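Local coordinates for caspase Nc subunit 1 (Drosophila melanogaster, PDB 2FP3), which forms the protease domain of an initiator caspase that works in the activation cascade leading to apoptosis in the fly, at residues A[53-61]-A[124-132]; A[69-77]-A[146-154]. The protein carries 2 engineered substitutions. All coordinates share one frame; numbering follows the deposited sequence.

Interaction 1 (A[53-61]-A[124-132])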
ATOM      1  N   TYR A  53      -7.547  15.738   0.155  1.00 37.14           N
ATOM      2  CA  TYR A  53      -7.548  15.209  -1.204  1.00 36.52           C
ATOM      3  C   TYR A  53      -8.968  14.841  -1.560  1.00 38.49           C
ATOM      4  O   TYR A  53      -9.690  14.252  -0.747  1.00 34.93           O
ATOM      5  CB  TYR A  53      -6.672  13.961  -1.335  1.00 33.69           C
ATOM      6  CG  TYR A  53      -5.185  14.217  -1.199  1.00 31.40           C
ATOM      7  CD1 TYR A  53      -4.470  14.891  -2.193  1.00 28.91           C
ATOM      8  CD2 TYR A  53      -4.499  13.786  -0.061  1.00 26.77           C
ATOM      9  CE1 TYR A  53      -3.084  15.133  -2.049  1.00 32.94           C
ATOM     10  CE2 TYR A  53      -3.142  14.018   0.099  1.00 31.35           C
ATOM     11  CZ  TYR A  53      -2.431  14.689  -0.885  1.00 32.92           C
ATOM     12  OH  TYR A  53      -1.086  14.903  -0.678  1.00 29.88           O
ATOM     13  N   LYS A  54      -9.363  15.178  -2.782  1.00 40.58           N
ATOM     14  CA  LYS A  54     -10.708  14.876  -3.248  1.00 44.30           C
ATOM     15  C   LYS A  54     -10.933  13.363  -3.302  1.00 42.52           C
ATOM     16  O   LYS A  54     -10.167  12.637  -3.932  1.00 43.56           O
ATOM     17  CB  LYS A  54     -10.930  15.499  -4.627  1.00 47.60           C
ATOM     18  CG  LYS A  54     -12.386  15.503  -5.083  1.00 54.75           C
ATOM     19  CD  LYS A  54     -12.567  16.176  -6.457  1.00 56.51           C
ATOM     20  CE  LYS A  54     -12.132  15.264  -7.609  1.00 56.83           C
ATOM     21  NZ  LYS A  54     -12.984  14.035  -7.691  1.00 54.40           N
ATOM     22  N   MET A  55     -11.978  12.905  -2.623  1.00 41.29           N
ATOM     23  CA  MET A  55     -12.350  11.494  -2.572  1.00 41.98           C
ATOM     24  C   MET A  55     -13.875  11.397  -2.545  1.00 44.55           C
ATOM     25  O   MET A  55     -14.462  10.936  -1.561  1.00 43.66           O
ATOM     26  CB  MET A  55     -11.790  10.837  -1.312  1.00 37.35           C
ATOM     27  CG  MET A  55     -10.285  10.746  -1.284  1.00 38.79           C
ATOM     28  SD  MET A  55      -9.659   9.689  -2.582  1.00 36.81           S
ATOM     29  CE  MET A  55      -9.597   8.099  -1.756  1.00 35.79           C
ATOM     30  N   GLN A  56     -14.519  11.807  -3.633  1.00 46.08           N
ATOM     31  CA  GLN A  56     -15.976  11.795  -3.683  1.00 48.07           C
ATOM     32  C   GLN A  56     -16.633  11.257  -4.958  1.00 44.97           C
ATOM     33  O   GLN A  56     -17.863  11.244  -5.052  1.00 45.31           O
ATOM     34  CB  GLN A  56     -16.475  13.212  -3.389  1.00 52.82           C
ATOM     35  CG  GLN A  56     -15.612  14.286  -4.029  1.00 57.92           C
ATOM     36  CD  GLN A  56     -15.940  15.701  -3.549  1.00 62.44           C
ATOM     37  OE1 GLN A  56     -15.794  16.028  -2.366  1.00 63.49           O
ATOM     38  NE2 GLN A  56     -16.381  16.549  -4.475  1.00 63.43           N
ATOM     39  N   SER A  57     -15.837  10.808  -5.931  1.00 42.53           N
ATOM     40  CA  SER A  57     -16.392  10.278  -7.182  1.00 38.09           C
ATOM     41  C   SER A  57     -17.076   8.963  -6.868  1.00 38.55           C
ATOM     42  O   SER A  57     -16.846   8.396  -5.803  1.00 39.37           O
ATOM     43  CB  SER A  57     -15.284  10.019  -8.203  1.00 35.94           C
ATOM     44  OG  SER A  57     -14.738   8.716  -8.046  1.00 36.09           O
ATOM     45  N   ARG A  58     -17.907   8.450  -7.770  1.00 42.56           N
ATOM     46  CA  ARG A  58     -18.548   7.180  -7.450  1.00 48.13           C
ATOM     47  C   ARG A  58     -18.050   5.928  -8.144  1.00 41.05           C
ATOM     48  O   ARG A  58     -18.509   4.840  -7.830  1.00 41.12           O
ATOM     49  CB  ARG A  58     -20.077   7.271  -7.561  1.00 63.34           C
ATOM     50  CG  ARG A  58     -20.651   7.982  -8.757  1.00 85.32           C
ATOM     51  CD  ARG A  58     -22.143   8.152  -8.515  1.00103.03           C
ATOM     52  NE  ARG A  58     -22.817   8.930  -9.545  1.00117.00           N
ATOM     53  CZ  ARG A  58     -24.086   9.315  -9.464  1.00123.95           C
ATOM     54  NH1 ARG A  58     -24.810   8.995  -8.400  1.00127.02           N
ATOM     55  NH2 ARG A  58     -24.634  10.016 -10.448  1.00128.42           N
ATOM     56  N   PHE A  59     -17.108   6.055  -9.068  1.00 36.62           N
ATOM     57  CA  PHE A  59     -16.564   4.864  -9.720  1.00 36.89           C
ATOM     58  C   PHE A  59     -15.055   4.982  -9.913  1.00 35.35           C
ATOM     59  O   PHE A  59     -14.404   4.054 -10.385  1.00 35.36           O
ATOM     60  CB  PHE A  59     -17.242   4.618 -11.067  1.00 37.52           C
ATOM     61  CG  PHE A  59     -18.732   4.481 -10.969  1.00 38.17           C
ATOM     62  CD1 PHE A  59     -19.566   5.537 -11.325  1.00 39.48           C
ATOM     63  CD2 PHE A  59     -19.299   3.330 -10.441  1.00 37.42           C
ATOM     64  CE1 PHE A  59     -20.941   5.445 -11.146  1.00 40.41           C
ATOM     65  CE2 PHE A  59     -20.676   3.230 -10.258  1.00 37.78           C
ATOM     66  CZ  PHE A  59     -21.494   4.287 -10.607  1.00 38.70           C
ATOM     67  N   ASN A  60     -14.505   6.125  -9.522  1.00 34.29           N
ATOM     68  CA  ASN A  60     -13.085   6.388  -9.659  1.00 35.61           C
ATOM     69  C   ASN A  60     -12.454   6.743  -8.314  1.00 34.54           C
ATOM     70  O   ASN A  60     -11.527   7.548  -8.251  1.00 34.05           O
ATOM     71  CB  ASN A  60     -12.889   7.540 -10.642  1.00 37.16           C
ATOM     72  CG  ASN A  60     -13.071   7.115 -12.083  1.00 42.01           C
ATOM     73  OD1 ASN A  60     -12.212   6.452 -12.650  1.00 47.05           O
ATOM     74  ND2 ASN A  60     -14.192   7.490 -12.679  1.00 43.35           N
ATOM     75  N   ARG A  61     -12.954   6.139  -7.241  1.00 33.96           N
ATOM     76  CA  ARG A  61     -12.457   6.424  -5.902  1.00 36.28           C
ATOM     77  C   ARG A  61     -10.977   6.104  -5.749  1.00 35.71           C
ATOM     78  O   ARG A  61     -10.238   6.872  -5.133  1.00 35.66           O
ATOM     79  CB  ARG A  61     -13.281   5.662  -4.855  1.00 36.64           C
ATOM     80  CG  ARG A  61     -12.963   6.033  -3.421  1.00 36.50           C
ATOM     81  CD  ARG A  61     -12.884   7.552  -3.232  1.00 39.39           C
ATOM     82  NE  ARG A  61     -14.147   8.225  -3.534  1.00 41.41           N
ATOM     83  CZ  ARG A  61     -15.234   8.173  -2.769  1.00 39.37           C
ATOM     84  NH1 ARG A  61     -15.221   7.480  -1.638  1.00 42.32           N
ATOM     85  NH2 ARG A  61     -16.339   8.803  -3.139  1.00 37.18           N
ATOM     86  N   VAL A 124      -6.193   4.845 -14.076  1.00 41.11           N
ATOM     87  CA  VAL A 124      -5.479   5.736 -13.181  1.00 38.39           C
ATOM     88  C   VAL A 124      -5.609   7.192 -13.614  1.00 39.77           C
ATOM     89  O   VAL A 124      -5.564   8.103 -12.786  1.00 39.47           O
ATOM     90  CB  VAL A 124      -3.988   5.348 -13.104  1.00 37.01           C
ATOM     91  CG1 VAL A 124      -3.201   6.455 -12.432  1.00 33.68           C
ATOM     92  CG2 VAL A 124      -3.833   4.039 -12.325  1.00 33.00           C
ATOM     93  N   GLN A 125      -5.768   7.409 -14.912  1.00 41.28           N
ATOM     94  CA  GLN A 125      -5.889   8.759 -15.439  1.00 40.85           C
ATOM     95  C   GLN A 125      -7.017   9.514 -14.755  1.00 37.84           C
ATOM     96  O   GLN A 125      -6.899  10.706 -14.476  1.00 36.18           O
ATOM     97  CB  GLN A 125      -6.135   8.711 -16.953  1.00 43.86           C
ATOM     98  CG  GLN A 125      -6.468  10.049 -17.583  1.00 48.82           C
ATOM     99  CD  GLN A 125      -6.511   9.987 -19.103  1.00 51.89           C
ATOM    100  OE1 GLN A 125      -7.098   9.068 -19.686  1.00 53.69           O
ATOM    101  NE2 GLN A 125      -5.897  10.969 -19.751  1.00 50.13           N
ATOM    102  N   ASN A 126      -8.102   8.813 -14.457  1.00 36.29           N
ATOM    103  CA  ASN A 126      -9.237   9.462 -13.830  1.00 36.73           C
ATOM    104  C   ASN A 126      -9.502   9.082 -12.380  1.00 36.92           C
ATOM    105  O   ASN A 126     -10.491   9.531 -11.790  1.00 36.81           O
ATOM    106  CB  ASN A 126     -10.480   9.198 -14.676  1.00 39.48           C
ATOM    107  CG  ASN A 126     -10.305   9.676 -16.103  1.00 44.01           C
ATOM    108  OD1 ASN A 126      -9.847  10.808 -16.344  1.00 44.07           O
ATOM    109  ND2 ASN A 126     -10.655   8.827 -17.057  1.00 43.12           N
ATOM    110  N   THR A 127      -8.625   8.270 -11.796  1.00 32.33           N
ATOM    111  CA  THR A 127      -8.836   7.856 -10.429  1.00 31.62           C
ATOM    112  C   THR A 127      -8.499   8.987  -9.479  1.00 35.71           C
ATOM    113  O   THR A 127      -7.709   9.881  -9.806  1.00 34.03           O
ATOM    114  CB  THR A 127      -7.989   6.613 -10.061  1.00 30.38           C
ATOM    115  OG1 THR A 127      -8.463   6.087  -8.819  1.00 30.80           O
ATOM    116  CG2 THR A 127      -6.500   6.969  -9.927  1.00 26.21           C
ATOM    117  N   GLU A 128      -9.098   8.939  -8.294  1.00 35.62           N
ATOM    118  CA  GLU A 128      -8.863   9.961  -7.293  1.00 36.94           C
ATOM    119  C   GLU A 128      -7.706   9.613  -6.377  1.00 36.23           C
ATOM    120  O   GLU A 128      -7.151  10.500  -5.735  1.00 37.72           O
ATOM    121  CB  GLU A 128     -10.121  10.165  -6.429  1.00 38.44           C
ATOM    122  CG  GLU A 128     -11.306  10.801  -7.155  1.00 38.19           C
ATOM    123  CD  GLU A 128     -12.567  10.818  -6.314  1.00 37.13           C
ATOM    124  OE1 GLU A 128     -13.109   9.739  -6.015  1.00 36.25           O
ATOM    125  OE2 GLU A 128     -13.015  11.919  -5.950  1.00 39.45           O
ATOM    126  N   CYS A 129      -7.330   8.337  -6.325  1.00 34.68           N
ATOM    127  CA  CYS A 129      -6.276   7.899  -5.411  1.00 35.11           C
ATOM    128  C   CYS A 129      -5.537   6.635  -5.872  1.00 34.85           C
ATOM    129  O   CYS A 129      -6.141   5.716  -6.436  1.00 35.22           O
ATOM    130  CB  CYS A 129      -6.910   7.658  -4.029  1.00 33.48           C
ATOM    131  SG  CYS A 129      -5.828   6.984  -2.750  1.00 34.50           S
ATOM    132  N   PHE A 130      -4.231   6.584  -5.626  1.00 33.60           N
ATOM    133  CA  PHE A 130      -3.455   5.415  -6.021  1.00 32.67           C
ATOM    134  C   PHE A 130      -2.747   4.751  -4.844  1.00 31.91           C
ATOM    135  O   PHE A 130      -2.017   5.398  -4.097  1.00 34.08           O
ATOM    136  CB  PHE A 130      -2.406   5.786  -7.064  1.00 33.08           C
ATOM    137  CG  PHE A 130      -1.581   4.621  -7.522  1.00 33.25           C
ATOM    138  CD1 PHE A 130      -2.038   3.789  -8.541  1.00 31.93           C
ATOM    139  CD2 PHE A 130      -0.383   4.308  -6.885  1.00 33.35           C
ATOM    140  CE1 PHE A 130      -1.317   2.658  -8.918  1.00 32.39           C
ATOM    141  CE2 PHE A 130       0.351   3.173  -7.254  1.00 33.94           C
ATOM    142  CZ  PHE A 130      -0.117   2.347  -8.269  1.00 35.04           C
ATOM    143  N   VAL A 131      -2.964   3.452  -4.684  1.00 33.34           N
ATOM    144  CA  VAL A 131      -2.317   2.699  -3.618  1.00 32.45           C
ATOM    145  C   VAL A 131      -1.674   1.459  -4.208  1.00 34.59           C
ATOM    146  O   VAL A 131      -2.320   0.688  -4.920  1.00 34.04           O
ATOM    147  CB  VAL A 131      -3.317   2.241  -2.531  1.00 32.84           C
ATOM    148  CG1 VAL A 131      -2.603   1.365  -1.510  1.00 32.48           C
ATOM    149  CG2 VAL A 131      -3.926   3.451  -1.831  1.00 34.51           C
ATOM    150  N   MET A 132      -0.387   1.278  -3.947  1.00 35.40           N
ATOM    151  CA  MET A 132       0.291   0.082  -4.427  1.00 40.48           C
ATOM    152  C   MET A 132       0.781  -0.667  -3.199  1.00 41.46           C
ATOM    153  O   MET A 132       1.292  -0.056  -2.255  1.00 40.62           O
ATOM    154  CB  MET A 132       1.493   0.422  -5.323  1.00 42.65           C
ATOM    155  CG  MET A 132       2.314  -0.825  -5.730  1.00 44.04           C
ATOM    156  SD  MET A 132       3.919  -0.514  -6.557  1.00 45.43           S
ATOM    157  CE  MET A 132       4.898   0.114  -5.207  1.00 42.50           C
TER
HETATM  158  O   HOH W   1      -7.961  12.922  -5.345  1.00 49.74           O
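Glu128 sends its carboxylate into the bend formed by Lys54 to Arg61, where charged and neutral donors share its two oxygens. Two salt bridges hold it. Lys54, its chain folded back by bends at chi3 and chi4, brings NZ to 2.7 Å from Glu128 OE2 on the anti side, while Arg61 NE approaches Glu128 OE1 on the syn side at 3.1 Å; both donors are tilted well out of the carboxylate plane, although OE1 lies close to the plane of the guanidinium. The Arg61 guanidinium carries Met55 O over one face, and its NH2 reaches beyond the contact to Phe313 O.

Hydrogen bonds complete the grip. Gln56 N binds Glu128 OE2 (2.8 Å) from the syn side and from the face of the carboxylate opposite to Lys54 NZ. Ser57 gives two further bonds to Glu128 OE1, from N at 2.9 Å and from OG, which stands above the carboxylate plane. Ser57 OG also accepts from Asn60 N, an ST motif within the bend. With chi2 at 173°, the extended glutamate reaches across to the 53-61 loop, and so many donors should favour its ionised form.

This is a junction of the caspase fold: the 53-61 loop runs into strand 62-68, and the other segment passes from helix 122-126 into strand 130-139, the parallel neighbour of 62-68. Backbone contacts join the two approaches, with Glu128 N bonded to Asn60 O at 2.8 Å and a water donating to both Lys54 O and Glu128 O.

Apolar packing is slight. The bent Met55 chain lays CE and SD against Cys129 CB, CE at 3.5 Å, with Glu128 CB a little farther from SD.

Interaction 2 (A[69-77]-A[146-154]). Engineered in segment 146-154: Arg150 (natural residue Cys).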
ATOM      1  N   ILE A  69       4.340 -11.459  -4.151  1.00 59.33           N
ATOM      2  CA  ILE A  69       5.310 -12.447  -4.630  1.00 62.55           C
ATOM      3  C   ILE A  69       5.519 -13.489  -3.531  1.00 66.24           C
ATOM      4  O   ILE A  69       5.866 -13.142  -2.401  1.00 66.92           O
ATOM      5  CB  ILE A  69       6.667 -11.778  -4.940  1.00 61.43           C
ATOM      6  CG1 ILE A  69       6.465 -10.636  -5.936  1.00 60.42           C
ATOM      7  CG2 ILE A  69       7.645 -12.802  -5.489  1.00 60.12           C
ATOM      8  CD1 ILE A  69       7.731  -9.875  -6.255  1.00 60.29           C
ATOM      9  N   MET A  70       5.322 -14.763  -3.846  1.00 71.23           N
ATOM     10  CA  MET A  70       5.482 -15.778  -2.817  1.00 78.13           C
ATOM     11  C   MET A  70       6.289 -17.010  -3.190  1.00 74.15           C
ATOM     12  O   MET A  70       6.294 -17.991  -2.455  1.00 72.08           O
ATOM     13  CB  MET A  70       4.109 -16.196  -2.298  1.00 87.68           C
ATOM     14  CG  MET A  70       3.133 -16.591  -3.381  1.00101.84           C
ATOM     15  SD  MET A  70       1.485 -16.782  -2.699  1.00110.82           S
ATOM     16  CE  MET A  70       1.642 -18.392  -1.916  1.00116.13           C
ATOM     17  N   ASP A  71       6.981 -16.957  -4.322  1.00 73.18           N
ATOM     18  CA  ASP A  71       7.799 -18.085  -4.754  1.00 75.56           C
ATOM     19  C   ASP A  71       9.172 -17.606  -5.192  1.00 78.22           C
ATOM     20  O   ASP A  71       9.297 -16.653  -5.964  1.00 76.05           O
ATOM     21  CB  ASP A  71       7.115 -18.843  -5.894  1.00 73.37           C
ATOM     22  CG  ASP A  71       5.989 -19.743  -5.405  1.00 73.60           C
ATOM     23  OD1 ASP A  71       5.252 -20.282  -6.256  1.00 74.96           O
ATOM     24  OD2 ASP A  71       5.841 -19.921  -4.177  1.00 72.21           O
ATOM     25  N   TYR A  72      10.203 -18.278  -4.694  1.00 81.84           N
ATOM     26  CA  TYR A  72      11.577 -17.914  -5.004  1.00 88.02           C
ATOM     27  C   TYR A  72      12.401 -19.135  -5.431  1.00 95.13           C
ATOM     28  O   TYR A  72      11.881 -20.254  -5.448  1.00 94.06           O
ATOM     29  CB  TYR A  72      12.182 -17.232  -3.773  1.00 84.65           C
ATOM     30  CG  TYR A  72      11.383 -16.026  -3.333  1.00 81.06           C
ATOM     31  CD1 TYR A  72      10.281 -16.162  -2.487  1.00 79.30           C
ATOM     32  CD2 TYR A  72      11.683 -14.755  -3.827  1.00 79.23           C
ATOM     33  CE1 TYR A  72       9.495 -15.058  -2.148  1.00 76.34           C
ATOM     34  CE2 TYR A  72      10.906 -13.647  -3.495  1.00 76.21           C
ATOM     35  CZ  TYR A  72       9.814 -13.804  -2.659  1.00 75.62           C
ATOM     36  OH  TYR A  72       9.041 -12.711  -2.344  1.00 74.72           O
ATOM     37  N   PRO A  73      13.689 -18.934  -5.791  1.00 98.18           N
ATOM     38  CA  PRO A  73      14.600 -19.997  -6.220  1.00100.28           C
ATOM     39  C   PRO A  73      14.226 -21.406  -5.788  1.00100.57           C
ATOM     40  O   PRO A  73      14.207 -22.324  -6.609  1.00107.84           O
ATOM     41  CB  PRO A  73      15.924 -19.536  -5.643  1.00102.17           C
ATOM     42  CG  PRO A  73      15.879 -18.083  -5.974  1.00 99.80           C
ATOM     43  CD  PRO A  73      14.437 -17.667  -5.664  1.00 99.54           C
ATOM     44  N   ASP A  74      13.929 -21.584  -4.506  1.00112.06           N
ATOM     45  CA  ASP A  74      13.538 -22.896  -4.012  1.00121.35           C
ATOM     46  C   ASP A  74      12.408 -22.786  -2.996  1.00113.78           C
ATOM     47  O   ASP A  74      12.241 -21.749  -2.349  1.00 98.46           O
ATOM     48  CB  ASP A  74      14.736 -23.609  -3.383  1.00142.60           C
ATOM     49  CG  ASP A  74      14.435 -25.056  -3.038  1.00170.97           C
ATOM     50  OD1 ASP A  74      14.052 -25.817  -3.953  1.00186.83           O
ATOM     51  OD2 ASP A  74      14.582 -25.431  -1.855  1.00187.11           O
ATOM     52  N   GLN A  75      11.634 -23.860  -2.865  1.00111.86           N
ATOM     53  CA  GLN A  75      10.507 -23.904  -1.938  1.00121.94           C
ATOM     54  C   GLN A  75      10.967 -23.781  -0.490  1.00127.60           C
ATOM     55  O   GLN A  75      10.460 -24.471   0.395  1.00137.48           O
ATOM     56  CB  GLN A  75       9.728 -25.211  -2.119  1.00119.98           C
ATOM     57  NE2 GLN A  75       7.174 -26.620  -4.047  1.00 97.39           N
ATOM     58  N   ASN A  76      11.932 -22.897  -0.259  1.00134.06           N
ATOM     59  CA  ASN A  76      12.468 -22.669   1.074  1.00132.08           C
ATOM     60  C   ASN A  76      11.967 -21.340   1.625  1.00119.88           C
ATOM     61  O   ASN A  76      11.417 -21.281   2.725  1.00115.47           O
ATOM     62  CB  ASN A  76      13.998 -22.667   1.033  1.00148.49           C
ATOM     63  CG  ASN A  76      14.618 -22.375   2.386  1.00165.32           C
ATOM     64  OD1 ASN A  76      14.443 -21.290   2.943  1.00175.26           O
ATOM     65  ND2 ASN A  76      15.348 -23.344   2.923  1.00175.31           N
ATOM     66  N   ARG A  77      12.159 -20.276   0.852  1.00112.29           N
ATOM     67  CA  ARG A  77      11.728 -18.950   1.271  1.00110.92           C
ATOM     68  C   ARG A  77      10.255 -18.729   0.945  1.00110.08           C
ATOM     69  O   ARG A  77       9.752 -17.608   1.031  1.00103.90           O
ATOM     70  CB  ARG A  77      12.569 -17.875   0.582  1.00108.75           C
ATOM     71  CG  ARG A  77      14.068 -18.073   0.715  1.00106.89           C
ATOM     72  CD  ARG A  77      14.821 -16.804   0.360  1.00102.58           C
ATOM     73  NE  ARG A  77      14.570 -15.747   1.337  1.00 97.75           N
ATOM     74  CZ  ARG A  77      15.125 -14.539   1.293  1.00 95.39           C
ATOM     75  NH1 ARG A  77      15.966 -14.230   0.316  1.00 93.53           N
ATOM     76  NH2 ARG A  77      14.842 -13.643   2.231  1.00 92.28           N
ATOM     77  N   LYS A 146      16.983  -3.018  -1.247  1.00 79.89           N
ATOM     78  CA  LYS A 146      16.576  -3.744  -2.442  1.00 81.64           C
ATOM     79  C   LYS A 146      15.308  -4.576  -2.259  1.00 73.99           C
ATOM     80  O   LYS A 146      14.864  -4.820  -1.139  1.00 72.99           O
ATOM     81  CB  LYS A 146      17.720  -4.649  -2.909  1.00 94.46           C
ATOM     82  CG  LYS A 146      19.005  -3.902  -3.254  1.00110.41           C
ATOM     83  CD  LYS A 146      20.096  -4.857  -3.718  1.00123.71           C
ATOM     84  CE  LYS A 146      21.373  -4.115  -4.081  1.00131.85           C
ATOM     85  NZ  LYS A 146      22.446  -5.050  -4.521  1.00138.04           N
ATOM     86  N   VAL A 147      14.737  -5.012  -3.377  1.00 67.87           N
ATOM     87  CA  VAL A 147      13.519  -5.812  -3.355  1.00 65.84           C
ATOM     88  C   VAL A 147      13.672  -7.018  -4.274  1.00 65.77           C
ATOM     89  O   VAL A 147      14.137  -6.887  -5.403  1.00 58.15           O
ATOM     90  CB  VAL A 147      12.300  -4.963  -3.809  1.00 60.17           C
ATOM     91  CG1 VAL A 147      11.060  -5.815  -3.882  1.00 61.12           C
ATOM     92  CG2 VAL A 147      12.079  -3.817  -2.841  1.00 60.46           C
ATOM     93  N   GLU A 148      13.283  -8.191  -3.779  1.00 67.76           N
ATOM     94  CA  GLU A 148      13.368  -9.439  -4.545  1.00 75.37           C
ATOM     95  C   GLU A 148      12.106  -9.744  -5.338  1.00 75.99           C
ATOM     96  O   GLU A 148      11.007  -9.325  -4.966  1.00 80.64           O
ATOM     97  CB  GLU A 148      13.591 -10.637  -3.626  1.00 82.37           C
ATOM     98  CG  GLU A 148      14.996 -10.921  -3.187  1.00 87.24           C
ATOM     99  CD  GLU A 148      15.105 -12.320  -2.617  1.00 89.90           C
ATOM    100  OE1 GLU A 148      15.185 -13.281  -3.413  1.00 91.40           O
ATOM    101  OE2 GLU A 148      15.083 -12.459  -1.378  1.00 91.85           O
ATOM    102  N   PHE A 149      12.272 -10.513  -6.411  1.00 75.14           N
ATOM    103  CA  PHE A 149      11.151 -10.929  -7.239  1.00 69.38           C
ATOM    104  C   PHE A 149      11.214 -12.449  -7.417  1.00 66.38           C
ATOM    105  O   PHE A 149      12.110 -13.101  -6.882  1.00 63.33           O
ATOM    106  CB  PHE A 149      11.187 -10.228  -8.604  1.00 66.93           C
ATOM    107  CG  PHE A 149      10.995  -8.737  -8.524  1.00 67.23           C
ATOM    108  CD1 PHE A 149      12.091  -7.879  -8.471  1.00 67.06           C
ATOM    109  CD2 PHE A 149       9.717  -8.192  -8.465  1.00 66.65           C
ATOM    110  CE1 PHE A 149      11.916  -6.504  -8.358  1.00 66.29           C
ATOM    111  CE2 PHE A 149       9.534  -6.816  -8.349  1.00 65.79           C
ATOM    112  CZ  PHE A 149      10.635  -5.972  -8.295  1.00 65.55           C
ATOM    113  N   ARG A 150      10.257 -12.999  -8.161  1.00 67.25           N
ATOM    114  CA  ARG A 150      10.173 -14.437  -8.424  1.00 70.57           C
ATOM    115  C   ARG A 150      11.493 -15.056  -8.896  1.00 72.02           C
ATOM    116  O   ARG A 150      11.934 -16.081  -8.377  1.00 68.11           O
ATOM    117  CB  ARG A 150       9.094 -14.696  -9.481  1.00 71.35           C
ATOM    118  CG  ARG A 150       9.020 -16.132  -9.969  1.00 75.29           C
ATOM    119  CD  ARG A 150       8.984 -16.178 -11.481  1.00 76.85           C
ATOM    120  NE  ARG A 150       8.491 -17.460 -11.972  1.00 78.64           N
ATOM    121  CZ  ARG A 150       8.241 -17.723 -13.252  1.00 79.51           C
ATOM    122  NH1 ARG A 150       8.441 -16.794 -14.182  1.00 78.96           N
ATOM    123  NH2 ARG A 150       7.778 -18.915 -13.603  1.00 79.12           N
ATOM    124  N   ASP A 151      12.109 -14.427  -9.889  1.00 72.74           N
ATOM    125  CA  ASP A 151      13.363 -14.901 -10.455  1.00 75.79           C
ATOM    126  C   ASP A 151      14.553 -14.690  -9.520  1.00 77.16           C
ATOM    127  O   ASP A 151      15.698 -14.923  -9.900  1.00 78.91           O
ATOM    128  CB  ASP A 151      13.616 -14.199 -11.794  1.00 76.50           C
ATOM    129  CG  ASP A 151      13.710 -12.691 -11.655  1.00 77.28           C
ATOM    130  OD1 ASP A 151      13.819 -11.996 -12.693  1.00 76.62           O
ATOM    131  OD2 ASP A 151      13.680 -12.202 -10.503  1.00 76.32           O
ATOM    132  N   GLY A 152      14.282 -14.251  -8.298  1.00 76.82           N
ATOM    133  CA  GLY A 152      15.356 -14.025  -7.350  1.00 72.89           C
ATOM    134  C   GLY A 152      16.110 -12.725  -7.570  1.00 69.17           C
ATOM    135  O   GLY A 152      16.911 -12.329  -6.727  1.00 72.13           O
ATOM    136  N   SER A 153      15.862 -12.056  -8.694  1.00 68.93           N
ATOM    137  CA  SER A 153      16.537 -10.796  -8.992  1.00 67.17           C
ATOM    138  C   SER A 153      16.191  -9.700  -7.975  1.00 64.89           C
ATOM    139  O   SER A 153      15.223  -9.816  -7.224  1.00 57.89           O
ATOM    140  CB  SER A 153      16.179 -10.328 -10.403  1.00 69.50           C
ATOM    141  OG  SER A 153      14.789 -10.093 -10.525  1.00 77.55           O
ATOM    142  N   VAL A 154      16.986  -8.633  -7.963  1.00 63.43           N
ATOM    143  CA  VAL A 154      16.781  -7.533  -7.030  1.00 68.41           C
ATOM    144  C   VAL A 154      16.820  -6.158  -7.698  1.00 69.84           C
ATOM    145  O   VAL A 154      17.358  -6.005  -8.796  1.00 72.71           O
ATOM    146  CB  VAL A 154      17.841  -7.567  -5.918  1.00 70.54           C
ATOM    147  CG1 VAL A 154      17.738  -8.870  -5.146  1.00 69.36           C
ATOM    148  CG2 VAL A 154      19.217  -7.418  -6.517  1.00 70.03           C
TER
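The Tyr72 ring meets the 146-154 segment obliquely: its CD2 lies 3.5 Å from Phe149 O, and Glu148 OE1 approaches the same ring carbon, the carboxylate turned 52° from the ring. The Phe149 ring is likewise met at a slant, by the delta methyl of Ile69, whose CD1 is 3.4 Å from Phe149 CD2. Both rings have aromatic company outside the segments, Tyr72 with His137 and Phe149 with Phe111.

The partner of the 69-77 loop is a beta hairpin of the caspase domain. Strand 146-148 returns as strand 154-156 through a type I turn from Phe149 to Gly152, and Gly152 follows the turn's central pair with a positive phi of 79°.

A charged pair crosses the contact at the Arg77 end of the 69-77 segment. Arg77 NH1 comes to 2.6 Å from Glu148 OE2 in a salt bridge, the two chains meeting at about a right angle and the guanidinium inclined to the carboxylate. A bend at chi3 (67°) turns the end of the otherwise extended arginine. Backbone contact is lighter: the CA of the engineered Arg150 points its hydrogen at Asp71 O, and Ile69 CG2 rests near Arg150 N.

Tyr72 also ties the contact to the active site. Its OH bonds to Thr136 OG1, its ring leans on that of His137, probably the catalytic histidine as in related caspases, and Arg77 O hydrogen-bonds to His137 NE2. These contacts probably help to position the imidazole.

At the far end of the turn, Pro73 CD packs 4.1 Å from Gly152 CA, while Asp151 OD2 accepts from Ser153 N at 2.8 Å in an Asx turn.

In the fold
The two contacts lie on opposite sides of the chain's centre, with their own centres 32 Å apart and their nearest atoms about 9 Å apart. Along the chain their segments alternate: 53-61, 69-77, 124-132, 146-154. Strand 62-68 joins the two first segments; strand 130-139, which begins within 124-132 and is followed by its antiparallel neighbour 146-148, leads from one second segment to the other. Interaction 1 therefore sits where these central strands enter the sheet, and interaction 2 near where they leave it. The probable catalytic histidine, His137, lies near the latter end, so interaction 2 borders the active site while interaction 1 joins connections at the opposite end of the same strands.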